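Local coordinates for 5'-tyrosyl-DNA phosphodiesterase (Caenorhabditis elegans, PDB 4FVA), which belongs to the endonuclease/exonuclease/phosphatase family, which has a DNase I-like fold, and binds a magnesium ion, at residues A[110-115]-A[119-124]; A[147-152]-A[173-178]. One frame throughout, in Å; residues are numbered along the deposited sequence.

Both contacts belong to the part of the chain assigned to the endonuclease/exonuclease/phosphatase family, their centres about 16 Å apart, and both strands of contact 1 come before either segment of contact 2. Strand 118-126, one arm of contact 1, leads in the chain to helix 134-154, which supplies residues 147-152 of contact 2. The two also touch, because Phe121 and Leu123 pack on Ile151, and Ile110 and Leu123 on Lys147. One helix thus covers the sheet with one side and meets the loop 173-178 with another. Contact 1 is largely buried, contact 2 at the surface, so together they run from sheet through helix to outer loop.

Contact 1. Residues A[110-115]-A[119-124]; sequences ILEGSI and KVFLLN
The ring of Phe121 is packed between Glu112 on one face and Ile151 of helix 134-154 on the opposite face. CG of Glu112 makes a CH-pi contact, 3.9 Å from the centroid of the Phe121 ring, and the carboxylate plane is turned 33° from the ring. OE1 of Glu112 also comes within 3.3 Å of CE2 of Phe121. With CG anti to the backbone N (chi1 173°) and an extended chain, Glu112 runs alongside the ring. Glutamate suits this place because its methylenes pack on the ring and leave its carboxylate to meet a cation: OE2 of Glu112 forms a salt bridge of 2.8 Å with NZ of Lys119, using the anti lone pair. The lysine reaches it by bending at chi2 (77°). Lys93 makes a weak, long ion pair with OE1.

On the same face, CG1 of Ile110 lies 3.9 Å from CG of Leu123, side by side beneath the helix, so this face is mixed, its Glu112-Lys119 pair lying toward the hairpin turn. Leu111, Val120 and Leu122 make the other face apolar; there Leu111 and Leu122 pack on strand 80-86 of the second sheet.

Leu111 N to Leu122 O and Leu122 N to Leu111 O are hydrogen bonds of 2.8 Å; Gly113 and Val120 form a second reciprocal pair. CA of Ile110 adds a CA-H...O contact to O of Leu122 at 3.2 Å. This is an antiparallel beta hairpin within the two-sheet alpha/beta sandwich of the DNase I-like fold, with helix 134-154 on its outer side.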
ATOM      1  N   ILE A 110      -6.329   9.557  -2.637  1.00 18.36           N
ATOM      2  CA  ILE A 110      -6.235   9.465  -4.092  1.00 18.81           C
ATOM      3  C   ILE A 110      -5.282  10.506  -4.631  1.00 20.51           C
ATOM      4  O   ILE A 110      -5.469  11.704  -4.391  1.00 17.07           O
ATOM      5  CB  ILE A 110      -7.620   9.633  -4.769  1.00 20.56           C
ATOM      6  CG1 ILE A 110      -8.577   8.546  -4.282  1.00 17.08           C
ATOM      7  CG2 ILE A 110      -7.513   9.507  -6.284  1.00 20.41           C
ATOM      8  CD1 ILE A 110     -10.036   8.749  -4.755  1.00 16.97           C
ATOM      9  N   LEU A 111      -4.236  10.055  -5.319  1.00 17.19           N
ATOM     10  CA  LEU A 111      -3.345  10.993  -5.990  1.00 17.16           C
ATOM     11  C   LEU A 111      -3.461  10.728  -7.481  1.00 25.12           C
ATOM     12  O   LEU A 111      -3.215   9.612  -7.952  1.00 24.49           O
ATOM     13  CB  LEU A 111      -1.893  10.828  -5.527  1.00 17.34           C
ATOM     14  CG  LEU A 111      -0.896  11.943  -5.883  1.00 19.56           C
ATOM     15  CD1 LEU A 111      -1.166  13.199  -5.032  1.00 17.20           C
ATOM     16  CD2 LEU A 111       0.560  11.493  -5.721  1.00 21.43           C
ATOM     17  N   GLU A 112      -3.846  11.767  -8.212  1.00 21.34           N
ATOM     18  CA  GLU A 112      -4.032  11.703  -9.655  1.00 20.37           C
ATOM     19  C   GLU A 112      -2.943  12.535 -10.316  1.00 25.56           C
ATOM     20  O   GLU A 112      -2.664  13.661  -9.878  1.00 20.60           O
ATOM     21  CB  GLU A 112      -5.410  12.267 -10.033  1.00 23.24           C
ATOM     22  CG  GLU A 112      -5.642  12.403 -11.530  1.00 27.98           C
ATOM     23  CD  GLU A 112      -6.910  13.177 -11.862  1.00 30.94           C
ATOM     24  OE1 GLU A 112      -7.816  13.274 -11.001  1.00 34.39           O
ATOM     25  OE2 GLU A 112      -6.977  13.732 -12.978  1.00 35.88           O
ATOM     26  N   GLY A 113      -2.329  11.998 -11.366  1.00 22.40           N
ATOM     27  CA  GLY A 113      -1.314  12.750 -12.073  1.00 21.92           C
ATOM     28  C   GLY A 113      -0.930  12.024 -13.335  1.00 21.74           C
ATOM     29  O   GLY A 113      -1.727  11.293 -13.916  1.00 19.92           O
ATOM     30  N   SER A 114       0.292  12.241 -13.780  1.00 29.39           N
ATOM     31  CA  SER A 114       0.807  11.506 -14.920  1.00 34.54           C
ATOM     32  C   SER A 114       2.320  11.408 -14.826  1.00 32.24           C
ATOM     33  O   SER A 114       2.973  12.262 -14.208  1.00 26.05           O
ATOM     34  CB  SER A 114       0.372  12.153 -16.233  1.00 41.39           C
ATOM     35  OG  SER A 114       1.006  13.395 -16.411  1.00 47.68           O
ATOM     36  N   ILE A 115       2.868  10.349 -15.407  1.00 31.08           N
ATOM     37  CA  ILE A 115       4.314  10.221 -15.528  1.00 41.09           C
ATOM     38  C   ILE A 115       4.530   9.983 -16.996  1.00 49.81           C
ATOM     39  O   ILE A 115       3.999   9.017 -17.560  1.00 41.18           O
ATOM     40  CB  ILE A 115       4.930   9.081 -14.703  1.00 44.75           C
ATOM     41  CG1 ILE A 115       3.858   8.316 -13.934  1.00 40.29           C
ATOM     42  CG2 ILE A 115       6.048   9.616 -13.776  1.00 46.51           C
ATOM     43  CD1 ILE A 115       4.353   6.997 -13.377  1.00 36.79           C
ATOM     44  N   LYS A 119      -1.568   8.844 -17.920  1.00 29.72           N
ATOM     45  CA  LYS A 119      -2.425   9.234 -16.811  1.00 26.59           C
ATOM     46  C   LYS A 119      -2.360   8.145 -15.754  1.00 25.04           C
ATOM     47  O   LYS A 119      -2.440   6.959 -16.084  1.00 20.56           O
ATOM     48  CB  LYS A 119      -3.861   9.424 -17.292  1.00 22.15           C
ATOM     49  CG  LYS A 119      -4.776  10.067 -16.281  1.00 29.42           C
ATOM     50  CD  LYS A 119      -4.528  11.579 -16.203  1.00 42.75           C
ATOM     51  CE  LYS A 119      -5.531  12.275 -15.294  1.00 40.16           C
ATOM     52  NZ  LYS A 119      -5.347  13.751 -15.304  1.00 37.46           N
ATOM     53  N   VAL A 120      -2.192   8.538 -14.491  1.00 22.80           N
ATOM     54  CA  VAL A 120      -2.075   7.567 -13.404  1.00 19.68           C
ATOM     55  C   VAL A 120      -2.934   7.973 -12.222  1.00 20.84           C
ATOM     56  O   VAL A 120      -2.862   9.118 -11.782  1.00 22.28           O
ATOM     57  CB  VAL A 120      -0.620   7.433 -12.910  1.00 25.40           C
ATOM     58  CG1 VAL A 120      -0.541   6.378 -11.824  1.00 21.75           C
ATOM     59  CG2 VAL A 120       0.306   7.086 -14.060  1.00 25.49           C
ATOM     60  N   PHE A 121      -3.756   7.048 -11.732  1.00 17.58           N
ATOM     61  CA  PHE A 121      -4.508   7.241 -10.488  1.00 20.34           C
ATOM     62  C   PHE A 121      -3.957   6.306  -9.420  1.00 22.78           C
ATOM     63  O   PHE A 121      -3.794   5.106  -9.657  1.00 20.38           O
ATOM     64  CB  PHE A 121      -6.011   6.992 -10.691  1.00 17.38           C
ATOM     65  CG  PHE A 121      -6.701   8.053 -11.515  1.00 21.88           C
ATOM     66  CD1 PHE A 121      -6.629   8.032 -12.904  1.00 24.56           C
ATOM     67  CD2 PHE A 121      -7.451   9.055 -10.890  1.00 22.70           C
ATOM     68  CE1 PHE A 121      -7.275   9.019 -13.671  1.00 20.72           C
ATOM     69  CE2 PHE A 121      -8.105  10.032 -11.632  1.00 25.53           C
ATOM     70  CZ  PHE A 121      -8.014  10.016 -13.032  1.00 22.92           C
ATOM     71  N   LEU A 122      -3.666   6.866  -8.249  1.00 19.41           N
ATOM     72  CA  LEU A 122      -3.128   6.104  -7.132  1.00 17.81           C
ATOM     73  C   LEU A 122      -4.135   6.185  -6.004  1.00 21.50           C
ATOM     74  O   LEU A 122      -4.461   7.285  -5.551  1.00 19.69           O
ATOM     75  CB  LEU A 122      -1.787   6.691  -6.672  1.00 17.87           C
ATOM     76  CG  LEU A 122      -0.702   6.796  -7.754  1.00 19.33           C
ATOM     77  CD1 LEU A 122       0.608   7.381  -7.213  1.00 18.06           C
ATOM     78  CD2 LEU A 122      -0.486   5.420  -8.366  1.00 18.20           C
ATOM     79  N   LEU A 123      -4.623   5.032  -5.555  1.00 17.86           N
ATOM     80  CA  LEU A 123      -5.586   4.967  -4.461  1.00 18.67           C
ATOM     81  C   LEU A 123      -5.049   4.089  -3.330  1.00 21.37           C
ATOM     82  O   LEU A 123      -4.884   2.879  -3.495  1.00 18.29           O
ATOM     83  CB  LEU A 123      -6.927   4.430  -4.960  1.00 17.80           C
ATOM     84  CG  LEU A 123      -7.641   5.245  -6.051  1.00 20.65           C
ATOM     85  CD1 LEU A 123      -7.100   4.930  -7.446  1.00 17.65           C
ATOM     86  CD2 LEU A 123      -9.144   5.011  -5.980  1.00 27.57           C
ATOM     87  N   ASN A 124      -4.776   4.720  -2.192  1.00 18.19           N
ATOM     88  CA  ASN A 124      -4.150   4.079  -1.044  1.00 18.21           C
ATOM     89  C   ASN A 124      -5.098   4.119   0.146  1.00 18.17           C
ATOM     90  O   ASN A 124      -5.650   5.186   0.481  1.00 17.95           O
ATOM     91  CB  ASN A 124      -2.836   4.813  -0.716  1.00 18.20           C
ATOM     92  CG  ASN A 124      -2.072   4.190   0.444  1.00 18.44           C
ATOM     93  OD1 ASN A 124      -2.251   3.017   0.766  1.00 18.66           O
ATOM     94  ND2 ASN A 124      -1.205   4.990   1.086  1.00 18.40           N
TER

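Contact 2. Residues A[147-152]-A[173-178]; sequences KVREII and VSRVPD
Arg149 leaves the helix with CG anti to the backbone N (chi1 -160°), and a bend at chi3 (-53°) swings its guanidinium across Pro177 toward Arg175. Proline suits the spot, since its compact apolar ring packs against CB and CG of Arg149, the two side chains crossing at a slant; the nearest atom is NE of Arg149, 3.5 Å from CG of Pro177.

Beyond it, NH1 of Arg149 meets O of Arg175 at 3.0 Å, and the oxygen approaches the rim of the guanidinium almost within its plane. The bond is weak, bent to 128° at the hydrogen. An inverse gamma turn, closed by Val176 N to Ser174 O, has Arg175 at its middle position, and the chain of Arg175 runs out at about a right angle to that of Arg149, with CG of Arg175 3.6 Å from NH1 of Arg149. Asp146, from the same helix as Arg149, binds both arginines: OD1 to NH2 of Arg149 and OD2 to NH2 of Arg175, so one carboxylate bridges them.

The contact lies at the surface, joining helix 134-154 to the loop between strands 159-163 and 181-182. Met145 of that helix touches Val176 and Pro177, while Ile151 faces strand 118-126.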
ATOM      1  N   LYS A 147     -15.353   3.293  -6.794  1.00 25.89           N
ATOM      2  CA  LYS A 147     -14.567   4.456  -7.144  1.00 23.23           C
ATOM      3  C   LYS A 147     -13.589   4.133  -8.268  1.00 25.00           C
ATOM      4  O   LYS A 147     -13.435   4.914  -9.214  1.00 23.92           O
ATOM      5  CB  LYS A 147     -13.836   4.980  -5.907  1.00 32.43           C
ATOM      6  CG  LYS A 147     -13.026   6.251  -6.134  1.00 43.37           C
ATOM      7  CD  LYS A 147     -13.898   7.379  -6.663  1.00 52.73           C
ATOM      8  CE  LYS A 147     -13.161   8.712  -6.648  1.00 65.02           C
ATOM      9  NZ  LYS A 147     -11.873   8.677  -7.408  1.00 70.04           N
ATOM     10  N   VAL A 148     -12.928   2.983  -8.159  1.00 22.91           N
ATOM     11  CA  VAL A 148     -12.046   2.487  -9.218  1.00 19.97           C
ATOM     12  C   VAL A 148     -12.802   2.280 -10.527  1.00 29.71           C
ATOM     13  O   VAL A 148     -12.339   2.693 -11.586  1.00 21.53           O
ATOM     14  CB  VAL A 148     -11.338   1.169  -8.793  1.00 19.41           C
ATOM     15  CG1 VAL A 148     -10.668   0.471  -9.985  1.00 18.22           C
ATOM     16  CG2 VAL A 148     -10.307   1.450  -7.699  1.00 23.44           C
ATOM     17  N   ARG A 149     -13.977   1.653 -10.447  1.00 30.42           N
ATOM     18  CA  ARG A 149     -14.792   1.417 -11.637  1.00 31.37           C
ATOM     19  C   ARG A 149     -15.079   2.753 -12.330  1.00 31.14           C
ATOM     20  O   ARG A 149     -14.924   2.879 -13.541  1.00 28.80           O
ATOM     21  CB  ARG A 149     -16.103   0.713 -11.252  1.00 36.56           C
ATOM     22  CG  ARG A 149     -16.829  -0.008 -12.386  1.00 43.70           C
ATOM     23  CD  ARG A 149     -18.020  -0.813 -11.848  1.00 48.22           C
ATOM     24  NE  ARG A 149     -17.635  -1.720 -10.766  1.00 51.99           N
ATOM     25  CZ  ARG A 149     -17.964  -1.526  -9.488  1.00 53.32           C
ATOM     26  NH1 ARG A 149     -17.569  -2.381  -8.547  1.00 45.34           N
ATOM     27  NH2 ARG A 149     -18.698  -0.472  -9.147  1.00 53.51           N
ATOM     28  N   GLU A 150     -15.511   3.751 -11.556  1.00 26.54           N
ATOM     29  CA  GLU A 150     -15.767   5.094 -12.092  1.00 25.75           C
ATOM     30  C   GLU A 150     -14.522   5.750 -12.717  1.00 26.20           C
ATOM     31  O   GLU A 150     -14.585   6.283 -13.823  1.00 27.08           O
ATOM     32  CB  GLU A 150     -16.338   5.996 -10.999  1.00 26.77           C
ATOM     33  CG  GLU A 150     -16.662   7.399 -11.464  1.00 39.04           C
ATOM     34  CD  GLU A 150     -17.310   8.230 -10.376  1.00 52.87           C
ATOM     35  OE1 GLU A 150     -16.859   8.148  -9.211  1.00 58.09           O
ATOM     36  OE2 GLU A 150     -18.277   8.961 -10.685  1.00 57.08           O
ATOM     37  N   ILE A 151     -13.391   5.712 -12.014  1.00 26.26           N
ATOM     38  CA  ILE A 151     -12.165   6.323 -12.530  1.00 18.06           C
ATOM     39  C   ILE A 151     -11.805   5.708 -13.875  1.00 21.86           C
ATOM     40  O   ILE A 151     -11.438   6.415 -14.815  1.00 27.00           O
ATOM     41  CB  ILE A 151     -10.996   6.176 -11.521  1.00 26.48           C
ATOM     42  CG1 ILE A 151     -11.193   7.164 -10.365  1.00 25.03           C
ATOM     43  CG2 ILE A 151      -9.620   6.441 -12.186  1.00 17.20           C
ATOM     44  CD1 ILE A 151     -10.203   6.989  -9.219  1.00 27.73           C
ATOM     45  N   ILE A 152     -11.893   4.386 -13.951  1.00 27.80           N
ATOM     46  CA  ILE A 152     -11.596   3.650 -15.177  1.00 24.60           C
ATOM     47  C   ILE A 152     -12.521   4.081 -16.327  1.00 27.36           C
ATOM     48  O   ILE A 152     -12.072   4.325 -17.441  1.00 27.86           O
ATOM     49  CB  ILE A 152     -11.738   2.141 -14.932  1.00 24.02           C
ATOM     50  CG1 ILE A 152     -10.627   1.643 -14.000  1.00 27.02           C
ATOM     51  CG2 ILE A 152     -11.781   1.386 -16.245  1.00 26.50           C
ATOM     52  CD1 ILE A 152     -10.864   0.224 -13.465  1.00 21.29           C
ATOM     53  N   VAL A 173     -13.847 -10.400  -0.174  1.00 48.48           N
ATOM     54  CA  VAL A 173     -13.690  -9.675  -1.442  1.00 46.00           C
ATOM     55  C   VAL A 173     -14.972  -9.717  -2.272  1.00 52.24           C
ATOM     56  O   VAL A 173     -15.472 -10.796  -2.599  1.00 54.52           O
ATOM     57  CB  VAL A 173     -12.549 -10.259  -2.299  1.00 44.09           C
ATOM     58  CG1 VAL A 173     -12.604  -9.702  -3.719  1.00 43.07           C
ATOM     59  CG2 VAL A 173     -11.201  -9.988  -1.651  1.00 45.73           C
ATOM     60  N   SER A 174     -15.491  -8.539  -2.612  1.00 52.54           N
ATOM     61  CA  SER A 174     -16.768  -8.416  -3.312  1.00 63.44           C
ATOM     62  C   SER A 174     -16.610  -8.078  -4.792  1.00 64.58           C
ATOM     63  O   SER A 174     -15.912  -8.763  -5.541  1.00 69.35           O
ATOM     64  CB  SER A 174     -17.644  -7.338  -2.662  1.00 70.42           C
ATOM     65  OG  SER A 174     -17.171  -6.038  -2.968  1.00 78.10           O
ATOM     66  N   ARG A 175     -17.291  -7.009  -5.192  1.00 60.38           N
ATOM     67  CA  ARG A 175     -17.454  -6.647  -6.592  1.00 55.69           C
ATOM     68  C   ARG A 175     -16.223  -6.000  -7.236  1.00 53.22           C
ATOM     69  O   ARG A 175     -16.162  -4.780  -7.423  1.00 55.43           O
ATOM     70  CB  ARG A 175     -18.682  -5.732  -6.713  1.00 57.37           C
ATOM     71  CG  ARG A 175     -18.633  -4.485  -5.809  1.00 63.72           C
ATOM     72  CD  ARG A 175     -20.021  -3.850  -5.690  1.00 69.67           C
ATOM     73  NE  ARG A 175     -20.049  -2.543  -5.024  1.00 73.34           N
ATOM     74  CZ  ARG A 175     -20.136  -2.361  -3.706  1.00 71.99           C
ATOM     75  NH1 ARG A 175     -20.198  -3.406  -2.885  1.00 73.15           N
ATOM     76  NH2 ARG A 175     -20.165  -1.127  -3.206  1.00 63.39           N
ATOM     77  N   VAL A 176     -15.266  -6.849  -7.610  1.00 47.13           N
ATOM     78  CA  VAL A 176     -14.090  -6.432  -8.362  1.00 42.82           C
ATOM     79  C   VAL A 176     -14.450  -6.321  -9.842  1.00 45.24           C
ATOM     80  O   VAL A 176     -14.947  -7.279 -10.434  1.00 49.27           O
ATOM     81  CB  VAL A 176     -12.951  -7.458  -8.211  1.00 41.30           C
ATOM     82  CG1 VAL A 176     -11.780  -7.115  -9.137  1.00 35.43           C
ATOM     83  CG2 VAL A 176     -12.507  -7.555  -6.757  1.00 37.92           C
ATOM     84  N   PRO A 177     -14.235  -5.142 -10.443  1.00 48.46           N
ATOM     85  CA  PRO A 177     -14.618  -5.002 -11.851  1.00 46.15           C
ATOM     86  C   PRO A 177     -13.771  -5.886 -12.762  1.00 45.80           C
ATOM     87  O   PRO A 177     -12.601  -6.141 -12.476  1.00 42.72           O
ATOM     88  CB  PRO A 177     -14.330  -3.528 -12.148  1.00 50.72           C
ATOM     89  CG  PRO A 177     -14.320  -2.857 -10.816  1.00 52.85           C
ATOM     90  CD  PRO A 177     -13.768  -3.869  -9.866  1.00 49.00           C
ATOM     91  N   ASP A 178     -14.363  -6.361 -13.849  1.00 55.23           N
ATOM     92  CA  ASP A 178     -13.606  -7.078 -14.864  1.00 57.39           C
ATOM     93  C   ASP A 178     -12.615  -6.063 -15.443  1.00 44.60           C
ATOM     94  O   ASP A 178     -12.961  -4.901 -15.611  1.00 42.67           O
ATOM     95  CB  ASP A 178     -14.555  -7.633 -15.927  1.00 69.57           C
ATOM     96  CG  ASP A 178     -15.470  -8.725 -15.374  1.00 81.39           C
ATOM     97  OD1 ASP A 178     -15.217  -9.202 -14.242  1.00 85.06           O
ATOM     98  OD2 ASP A 178     -16.457  -9.085 -16.051  1.00 84.66           O
TER